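Local structure of aminotransferase, class V family protein (Trichomonas vaginalis, 5F8V) at residues I90-C100 / F117-G127; K323-L333 / A360-F371. The protein probably catalyses the pyridoxal-phosphate-dependent interconversion of O-phospho-L-serine and 2-oxoglutarate with 3-phosphooxypyruvate and L-glutamate, the second step of serine biosynthesis. All blocks are in the same frame, centred on the assembly; numbering follows the deposited sequence.

Contact 1 (I90-C100 / F117-G127)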
# COMPACT_ATOMS: atom_id res chain seq x y z
N ILE A 90 -21.34 3.86 -8.94
CA ILE A 90 -22.60 4.61 -8.98
C ILE A 90 -23.13 4.66 -10.42
O ILE A 90 -24.32 4.46 -10.66
CB ILE A 90 -22.46 6.04 -8.41
CG1 ILE A 90 -22.29 5.96 -6.88
CG2 ILE A 90 -23.67 6.91 -8.75
CD1 ILE A 90 -21.88 7.26 -6.23
N GLY A 91 -22.23 4.90 -11.37
CA GLY A 91 -22.59 5.11 -12.77
C GLY A 91 -23.49 6.34 -12.88
O GLY A 91 -23.18 7.39 -12.31
N GLU A 92 -24.61 6.17 -13.57
CA GLU A 92 -25.62 7.21 -13.74
C GLU A 92 -26.82 6.98 -12.82
O GLU A 92 -27.83 7.67 -12.96
CB GLU A 92 -26.11 7.26 -15.20
CG GLU A 92 -25.03 7.35 -16.27
CD GLU A 92 -24.42 8.75 -16.41
OE1 GLU A 92 -24.53 9.57 -15.47
OE2 GLU A 92 -23.82 9.01 -17.48
N HIS A 93 -26.73 6.02 -11.89
CA HIS A 93 -27.84 5.74 -10.97
C HIS A 93 -28.02 6.87 -9.96
O HIS A 93 -27.08 7.60 -9.66
CB HIS A 93 -27.62 4.41 -10.25
CG HIS A 93 -27.58 3.23 -11.16
ND1 HIS A 93 -26.41 2.74 -11.69
CD2 HIS A 93 -28.57 2.45 -11.65
CE1 HIS A 93 -26.68 1.71 -12.47
NE2 HIS A 93 -27.98 1.51 -12.46
N LYS A 94 -29.25 7.01 -9.46
CA LYS A 94 -29.59 8.11 -8.55
C LYS A 94 -29.56 7.70 -7.08
O LYS A 94 -29.81 8.54 -6.20
CB LYS A 94 -30.97 8.67 -8.92
CG LYS A 94 -31.10 9.17 -10.36
CD LYS A 94 -30.06 10.23 -10.71
CE LYS A 94 -30.29 10.88 -12.07
NZ LYS A 94 -29.58 10.16 -13.17
N ALA A 95 -29.24 6.43 -6.79
CA ALA A 95 -29.20 5.94 -5.42
C ALA A 95 -28.16 4.85 -5.20
O ALA A 95 -27.75 4.18 -6.15
CB ALA A 95 -30.58 5.45 -5.00
N VAL A 96 -27.74 4.70 -3.95
CA VAL A 96 -26.93 3.56 -3.51
C VAL A 96 -27.46 3.05 -2.17
O VAL A 96 -27.86 3.84 -1.31
CB VAL A 96 -25.43 3.91 -3.37
CG1 VAL A 96 -24.81 4.12 -4.74
CG2 VAL A 96 -25.22 5.12 -2.45
N ASP A 97 -27.45 1.73 -2.00
CA ASP A 97 -27.93 1.09 -0.77
C ASP A 97 -26.77 0.50 0.04
O ASP A 97 -25.94 -0.26 -0.48
CB ASP A 97 -28.98 0.02 -1.10
CG ASP A 97 -30.38 0.62 -1.37
OD1 ASP A 97 -30.68 1.74 -0.90
OD2 ASP A 97 -31.21 -0.03 -2.04
N TYR A 98 -26.75 0.86 1.33
CA TYR A 98 -25.79 0.36 2.31
C TYR A 98 -26.54 -0.31 3.45
O TYR A 98 -27.40 0.31 4.08
CB TYR A 98 -24.94 1.52 2.85
CG TYR A 98 -23.85 1.96 1.88
CD1 TYR A 98 -22.54 1.51 2.05
CD2 TYR A 98 -24.14 2.78 0.79
CE1 TYR A 98 -21.55 1.88 1.17
CE2 TYR A 98 -23.14 3.16 -0.10
CZ TYR A 98 -21.85 2.70 0.09
OH TYR A 98 -20.84 3.05 -0.77
N LEU A 99 -26.26 -1.59 3.70
CA LEU A 99 -26.78 -2.28 4.88
C LEU A 99 -25.68 -2.22 5.94
O LEU A 99 -24.60 -2.79 5.74
CB LEU A 99 -27.16 -3.73 4.58
CG LEU A 99 -27.58 -4.58 5.80
CD1 LEU A 99 -28.97 -4.21 6.28
CD2 LEU A 99 -27.51 -6.07 5.48
N CYS A 100 -25.96 -1.55 7.04
CA CYS A 100 -24.99 -1.34 8.12
C CYS A 100 -25.29 -2.30 9.27
O CYS A 100 -26.22 -2.08 10.04
CB CYS A 100 -25.03 0.11 8.59
SG CYS A 100 -24.68 1.32 7.28
N PHE A 117 -21.79 12.69 -3.69
CA PHE A 117 -21.89 12.80 -5.14
C PHE A 117 -23.25 13.44 -5.48
O PHE A 117 -24.27 12.88 -5.09
CB PHE A 117 -21.72 11.44 -5.81
CG PHE A 117 -20.31 10.91 -5.75
CD1 PHE A 117 -19.94 9.97 -4.79
CD2 PHE A 117 -19.35 11.36 -6.65
CE1 PHE A 117 -18.64 9.48 -4.74
CE2 PHE A 117 -18.04 10.87 -6.60
CZ PHE A 117 -17.69 9.92 -5.64
N PRO A 118 -23.26 14.61 -6.16
CA PRO A 118 -24.52 15.30 -6.45
C PRO A 118 -25.56 14.38 -7.09
O PRO A 118 -25.23 13.61 -8.00
CB PRO A 118 -24.10 16.39 -7.45
CG PRO A 118 -22.72 16.72 -7.04
CD PRO A 118 -22.10 15.41 -6.63
N GLY A 119 -26.79 14.45 -6.58
CA GLY A 119 -27.91 13.72 -7.15
C GLY A 119 -27.97 12.24 -6.81
O GLY A 119 -28.70 11.50 -7.46
N VAL A 120 -27.22 11.80 -5.80
CA VAL A 120 -27.22 10.40 -5.39
C VAL A 120 -27.71 10.29 -3.96
O VAL A 120 -27.12 10.87 -3.05
CB VAL A 120 -25.83 9.74 -5.51
CG1 VAL A 120 -25.91 8.26 -5.15
CG2 VAL A 120 -25.27 9.90 -6.93
N THR A 121 -28.80 9.55 -3.77
CA THR A 121 -29.33 9.26 -2.45
C THR A 121 -28.50 8.14 -1.81
O THR A 121 -28.49 7.02 -2.31
CB THR A 121 -30.82 8.84 -2.52
OG1 THR A 121 -31.59 9.88 -3.16
CG2 THR A 121 -31.40 8.58 -1.13
N VAL A 122 -27.79 8.45 -0.73
CA VAL A 122 -27.03 7.46 0.02
C VAL A 122 -27.92 6.92 1.14
O VAL A 122 -28.08 7.55 2.18
CB VAL A 122 -25.73 8.05 0.60
CG1 VAL A 122 -24.88 6.95 1.24
CG2 VAL A 122 -24.94 8.78 -0.49
N ASN A 123 -28.50 5.74 0.91
CA ASN A 123 -29.54 5.20 1.76
C ASN A 123 -29.01 4.10 2.67
O ASN A 123 -28.39 3.15 2.20
CB ASN A 123 -30.67 4.66 0.88
CG ASN A 123 -31.84 4.15 1.69
OD1 ASN A 123 -32.30 4.82 2.61
ND2 ASN A 123 -32.33 2.96 1.35
N SER A 124 -29.25 4.25 3.97
CA SER A 124 -29.03 3.18 4.94
C SER A 124 -30.29 2.30 4.98
O SER A 124 -31.36 2.78 5.32
CB SER A 124 -28.73 3.76 6.32
OG SER A 124 -28.52 2.72 7.26
N VAL A 125 -30.12 1.03 4.64
CA VAL A 125 -31.22 0.07 4.37
C VAL A 125 -32.03 -0.33 5.61
O VAL A 125 -33.27 -0.49 5.51
CB VAL A 125 -30.65 -1.20 3.67
CG1 VAL A 125 -31.61 -2.37 3.71
CG2 VAL A 125 -30.28 -0.88 2.23
N ALA A 126 -31.35 -0.52 6.73
CA ALA A 126 -31.98 -0.92 8.00
C ALA A 126 -31.68 0.08 9.12
O ALA A 126 -31.79 -0.27 10.30
CB ALA A 126 -31.50 -2.32 8.40
N GLY A 127 -31.33 1.31 8.76
CA GLY A 127 -30.93 2.33 9.73
C GLY A 127 -29.55 2.08 10.30
O GLY A 127 -28.93 1.04 10.04
O HOH W 1 -28.48 0.00 7.36
O HOH W 2 -28.79 -2.00 11.15
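Asp97 and Asn123 run alongside each other from neighbouring strands, and Asn123 ND2 donates to Asp97 OD1 at 3.0 Å. The amide N-H comes down on OD1 from over the carboxylate, 38° out of its plane, and the two flat groups are turned 60° apart. CG of Asn123 stands anti to its own N (chi1 -176°), which carries the amide alongside the carboxylate. Asp97 OD1 also bonds Ser145 OG, and Asn123 ND2 the carbonyl of Lys143. The backbones that carry this pair are joined in parallel register. Thr121 N reaches Lys94 O at 2.8 Å, Val96 N Thr121 O, Asn123 N Val96 O, Tyr98 N Asn123 O, and Val125 N closes the row on Tyr98 O at 2.9 Å. Beyond it a water accepts from Cys100 N and Ala126 N, donates to Gly127 O and lies 2.7 Å from Ser124 OG.

The packing divides between the two sheet faces. On the side of Asp97, its CB meets Val125 CG2 at 3.7 Å. On the other, Val96 CG2 rests against Val122 CG1 at 4.1 Å, next to Tyr98, whose hydroxyl bonds that of Tyr150; Phe109 of helix 103-115 touches both Tyr98 and Val122. Before the strands, Ile90 CG2 and Val120 CG2 meet tip to tip at 3.8 Å, while Ile90 CD1 approaches Phe117 CD1 at 3.6 Å. Phe117 also meets Phe226 of the second subunit. Strand 95-98, helix 103-115 and strand 121-124 form a classic beta-alpha-beta crossover, bordering the large-domain sheet of a fold-type I aminotransferase.

Contact 2 (K323-L333 / A360-F371); sequences KFVNFCTQRKL and ALVQAMKEWPGF
An aromatic cluster of Phe324, Phe327 and Trp368 ties helix 318-329 to the residue just past the C-terminal end of helix 355-367. The indole makes two T-shaped contacts with opposite roles. Phe324 turns its edge to the indole face, CD2 standing 3.7 Å from Trp368 CD2 with the planes at 73°. The indole in turn presents its edge to Phe327, Trp368 CE3 lying over one face of that ring, 3.7 Å from Phe327 CG. With CG anti to the backbone N in both phenylalanines (chi1 -179° in Phe324), the rings reach the tryptophan; Phe324 CB makes a CH-pi contact over the six-membered ring of Trp368. Farther along, Lys332 is the C-prime residue of a Schellman motif ending helix 318-329, and Leu333 follows, its CD1 packing on Ala364 CB at 3.6 Å and its CD2 on Ala360 CB. The axes of 323-329 and 360-367 run at 133° to each other, and Phe291 meets both Phe324 and Trp368. Arg331 forms a salt bridge with one oxygen of Glu367: NH1 reaches OE1 at 2.8 Å in a bent bond and NH2 adds a weak one, the guanidinium and carboxylate planes turned well apart. A water links Arg331 NH1 to Ala360 O.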
# COMPACT_ATOMS: atom_id res chain seq x y z
N LYS A 323 -8.26 -7.61 34.20
CA LYS A 323 -7.88 -8.79 34.99
C LYS A 323 -7.83 -10.08 34.16
O LYS A 323 -6.84 -10.80 34.22
CB LYS A 323 -8.81 -9.00 36.19
CG LYS A 323 -8.58 -8.05 37.36
CD LYS A 323 -9.64 -8.28 38.43
CE LYS A 323 -9.25 -7.64 39.76
NZ LYS A 323 -9.10 -6.16 39.63
N PHE A 324 -8.89 -10.36 33.40
CA PHE A 324 -8.89 -11.54 32.51
C PHE A 324 -7.94 -11.38 31.32
O PHE A 324 -7.33 -12.35 30.88
CB PHE A 324 -10.30 -11.90 32.01
CG PHE A 324 -10.34 -13.11 31.11
CD1 PHE A 324 -10.58 -12.98 29.74
CD2 PHE A 324 -10.10 -14.38 31.62
CE1 PHE A 324 -10.60 -14.09 28.91
CE2 PHE A 324 -10.11 -15.50 30.79
CZ PHE A 324 -10.37 -15.35 29.43
N VAL A 325 -7.83 -10.17 30.78
CA VAL A 325 -6.91 -9.90 29.67
C VAL A 325 -5.48 -10.20 30.08
O VAL A 325 -4.73 -10.85 29.35
CB VAL A 325 -7.04 -8.44 29.15
CG1 VAL A 325 -5.89 -8.06 28.23
CG2 VAL A 325 -8.36 -8.25 28.43
N ASN A 326 -5.10 -9.69 31.25
CA ASN A 326 -3.76 -9.94 31.79
C ASN A 326 -3.54 -11.38 32.20
O ASN A 326 -2.44 -11.89 32.04
CB ASN A 326 -3.47 -8.97 32.94
CG ASN A 326 -3.06 -7.61 32.41
OD1 ASN A 326 -1.96 -7.45 31.88
ND2 ASN A 326 -3.95 -6.63 32.52
N PHE A 327 -4.60 -12.02 32.69
CA PHE A 327 -4.61 -13.47 32.93
C PHE A 327 -4.24 -14.24 31.66
O PHE A 327 -3.45 -15.19 31.71
CB PHE A 327 -5.99 -13.89 33.44
CG PHE A 327 -6.08 -15.32 33.87
CD1 PHE A 327 -6.65 -16.29 33.03
CD2 PHE A 327 -5.63 -15.72 35.13
CE1 PHE A 327 -6.75 -17.61 33.44
CE2 PHE A 327 -5.73 -17.04 35.54
CZ PHE A 327 -6.29 -17.98 34.69
N CYS A 328 -4.82 -13.81 30.54
CA CYS A 328 -4.51 -14.38 29.22
C CYS A 328 -3.11 -13.98 28.74
O CYS A 328 -2.36 -14.86 28.31
CB CYS A 328 -5.56 -13.98 28.19
SG CYS A 328 -7.18 -14.67 28.52
N THR A 329 -2.77 -12.69 28.82
CA THR A 329 -1.44 -12.19 28.42
C THR A 329 -0.30 -12.88 29.17
O THR A 329 0.75 -13.16 28.58
CB THR A 329 -1.30 -10.67 28.64
OG1 THR A 329 -2.39 -9.98 28.02
CG2 THR A 329 0.00 -10.13 28.06
N GLN A 330 -0.49 -13.14 30.47
CA GLN A 330 0.53 -13.83 31.27
C GLN A 330 0.68 -15.32 30.90
O GLN A 330 1.65 -15.96 31.30
CB GLN A 330 0.32 -13.61 32.79
CG GLN A 330 -0.87 -14.32 33.42
CD GLN A 330 -1.13 -13.91 34.87
OE1 GLN A 330 -1.08 -14.75 35.75
NE2 GLN A 330 -1.40 -12.63 35.11
N ARG A 331 -0.27 -15.87 30.13
CA ARG A 331 -0.15 -17.18 29.48
C ARG A 331 0.20 -17.10 27.97
O ARG A 331 -0.02 -18.06 27.23
CB ARG A 331 -1.47 -17.95 29.64
CG ARG A 331 -1.89 -18.20 31.08
CD ARG A 331 -3.34 -18.61 31.16
NE ARG A 331 -3.63 -19.26 32.44
CZ ARG A 331 -3.93 -20.55 32.64
NH1 ARG A 331 -4.02 -21.43 31.62
NH2 ARG A 331 -4.15 -20.98 33.88
N LYS A 332 0.73 -15.96 27.52
CA LYS A 332 1.06 -15.73 26.11
C LYS A 332 -0.14 -15.87 25.12
O LYS A 332 0.04 -16.20 23.94
CB LYS A 332 2.27 -16.58 25.68
CG LYS A 332 3.61 -16.03 26.15
CD LYS A 332 4.80 -16.70 25.45
CE LYS A 332 4.99 -16.23 24.01
NZ LYS A 332 5.52 -14.84 23.85
N LEU A 333 -1.35 -15.62 25.62
CA LEU A 333 -2.55 -15.52 24.79
C LEU A 333 -2.71 -14.02 24.57
O LEU A 333 -3.17 -13.31 25.46
CB LEU A 333 -3.76 -16.12 25.51
CG LEU A 333 -3.70 -17.62 25.82
CD1 LEU A 333 -4.64 -17.96 26.97
CD2 LEU A 333 -4.03 -18.45 24.59
N ALA A 360 -5.41 -23.63 24.10
CA ALA A 360 -4.86 -22.81 25.19
C ALA A 360 -5.83 -21.72 25.69
O ALA A 360 -5.91 -21.46 26.89
CB ALA A 360 -3.56 -22.18 24.76
N LEU A 361 -6.58 -21.11 24.76
CA LEU A 361 -7.60 -20.13 25.14
C LEU A 361 -8.73 -20.75 25.95
O LEU A 361 -9.12 -20.22 26.98
CB LEU A 361 -8.16 -19.41 23.90
CG LEU A 361 -9.23 -18.36 24.17
CD1 LEU A 361 -8.70 -17.28 25.11
CD2 LEU A 361 -9.74 -17.77 22.86
N VAL A 362 -9.25 -21.88 25.47
CA VAL A 362 -10.33 -22.62 26.14
C VAL A 362 -9.93 -23.04 27.56
O VAL A 362 -10.75 -22.96 28.48
CB VAL A 362 -10.77 -23.85 25.30
CG1 VAL A 362 -11.68 -24.79 26.08
CG2 VAL A 362 -11.45 -23.41 24.01
N GLN A 363 -8.69 -23.49 27.72
CA GLN A 363 -8.16 -23.83 29.04
C GLN A 363 -8.09 -22.62 29.97
O GLN A 363 -8.48 -22.71 31.13
CB GLN A 363 -6.78 -24.49 28.95
CG GLN A 363 -6.79 -25.93 28.44
CD GLN A 363 -7.75 -26.83 29.21
OE1 GLN A 363 -8.76 -27.30 28.66
NE2 GLN A 363 -7.48 -27.02 30.49
N ALA A 364 -7.62 -21.48 29.45
CA ALA A 364 -7.56 -20.25 30.23
C ALA A 364 -8.96 -19.85 30.71
O ALA A 364 -9.15 -19.51 31.89
CB ALA A 364 -6.92 -19.13 29.44
N MET A 365 -9.93 -19.92 29.81
CA MET A 365 -11.31 -19.55 30.13
C MET A 365 -11.92 -20.48 31.18
O MET A 365 -12.67 -20.02 32.05
CB MET A 365 -12.16 -19.51 28.85
CG MET A 365 -11.77 -18.39 27.91
SD MET A 365 -12.51 -18.47 26.26
CE MET A 365 -14.24 -18.32 26.70
N LYS A 366 -11.59 -21.77 31.11
CA LYS A 366 -12.06 -22.77 32.07
C LYS A 366 -11.40 -22.58 33.45
O LYS A 366 -12.03 -22.79 34.47
CB LYS A 366 -11.77 -24.18 31.55
CG LYS A 366 -12.38 -25.33 32.36
CD LYS A 366 -13.87 -25.47 32.12
CE LYS A 366 -14.48 -26.54 33.02
NZ LYS A 366 -15.96 -26.60 32.89
N GLU A 367 -10.13 -22.17 33.46
CA GLU A 367 -9.37 -22.01 34.72
C GLU A 367 -9.52 -20.64 35.39
O GLU A 367 -9.15 -20.49 36.55
CB GLU A 367 -7.89 -22.32 34.47
CG GLU A 367 -7.64 -23.81 34.26
CD GLU A 367 -6.40 -24.13 33.44
OE1 GLU A 367 -5.66 -23.20 33.03
OE2 GLU A 367 -6.16 -25.33 33.21
N TRP A 368 -10.04 -19.65 34.66
CA TRP A 368 -10.30 -18.33 35.21
C TRP A 368 -11.14 -18.45 36.50
O TRP A 368 -12.23 -19.02 36.46
CB TRP A 368 -11.00 -17.47 34.15
CG TRP A 368 -11.54 -16.17 34.63
CD1 TRP A 368 -12.84 -15.79 34.65
CD2 TRP A 368 -10.79 -15.07 35.16
NE1 TRP A 368 -12.96 -14.52 35.16
CE2 TRP A 368 -11.71 -14.05 35.48
CE3 TRP A 368 -9.43 -14.84 35.38
CZ2 TRP A 368 -11.32 -12.82 36.02
CZ3 TRP A 368 -9.04 -13.62 35.92
CH2 TRP A 368 -9.98 -12.63 36.23
N PRO A 369 -10.61 -17.98 37.66
CA PRO A 369 -11.37 -18.14 38.91
C PRO A 369 -12.73 -17.42 38.95
O PRO A 369 -13.61 -17.83 39.70
CB PRO A 369 -10.41 -17.59 39.99
CG PRO A 369 -9.47 -16.70 39.25
CD PRO A 369 -9.30 -17.34 37.90
N GLY A 370 -12.89 -16.36 38.15
CA GLY A 370 -14.18 -15.73 37.95
C GLY A 370 -14.15 -14.24 38.17
O GLY A 370 -13.18 -13.70 38.70
N PHE A 371 -15.22 -13.58 37.72
CA PHE A 371 -15.47 -12.17 37.99
C PHE A 371 -16.37 -12.12 39.23
O PHE A 371 -16.27 -11.20 40.03
CB PHE A 371 -16.16 -11.48 36.80
CG PHE A 371 -15.39 -11.59 35.51
CD1 PHE A 371 -14.27 -10.80 35.29
CD2 PHE A 371 -15.77 -12.49 34.51
CE1 PHE A 371 -13.54 -10.89 34.11
CE2 PHE A 371 -15.05 -12.59 33.33
CZ PHE A 371 -13.93 -11.80 33.13
O HOH W 3 -3.82 -21.47 28.68

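Contact 1 and contact 2 lie on opposite sides of the chain's centre, their own centres 45 Å apart and their nearest atoms about 26 Å apart, so the two do not touch. They follow one another along the chain: 90-100 / 117-127 is complete before 323-333 / 360-371 begins. One is a parallel strand pair at the margin of the seven-stranded sheet, the other a helix pair that includes the C-terminal segment. Lys202, which carries the pyridoxal phosphate as an internal aldimine, belongs to neither. Each contact comes near the second subunit: in contact 1 Pro118 packs on Phe226 of that subunit, in contact 2 Lys332 on its Ser34.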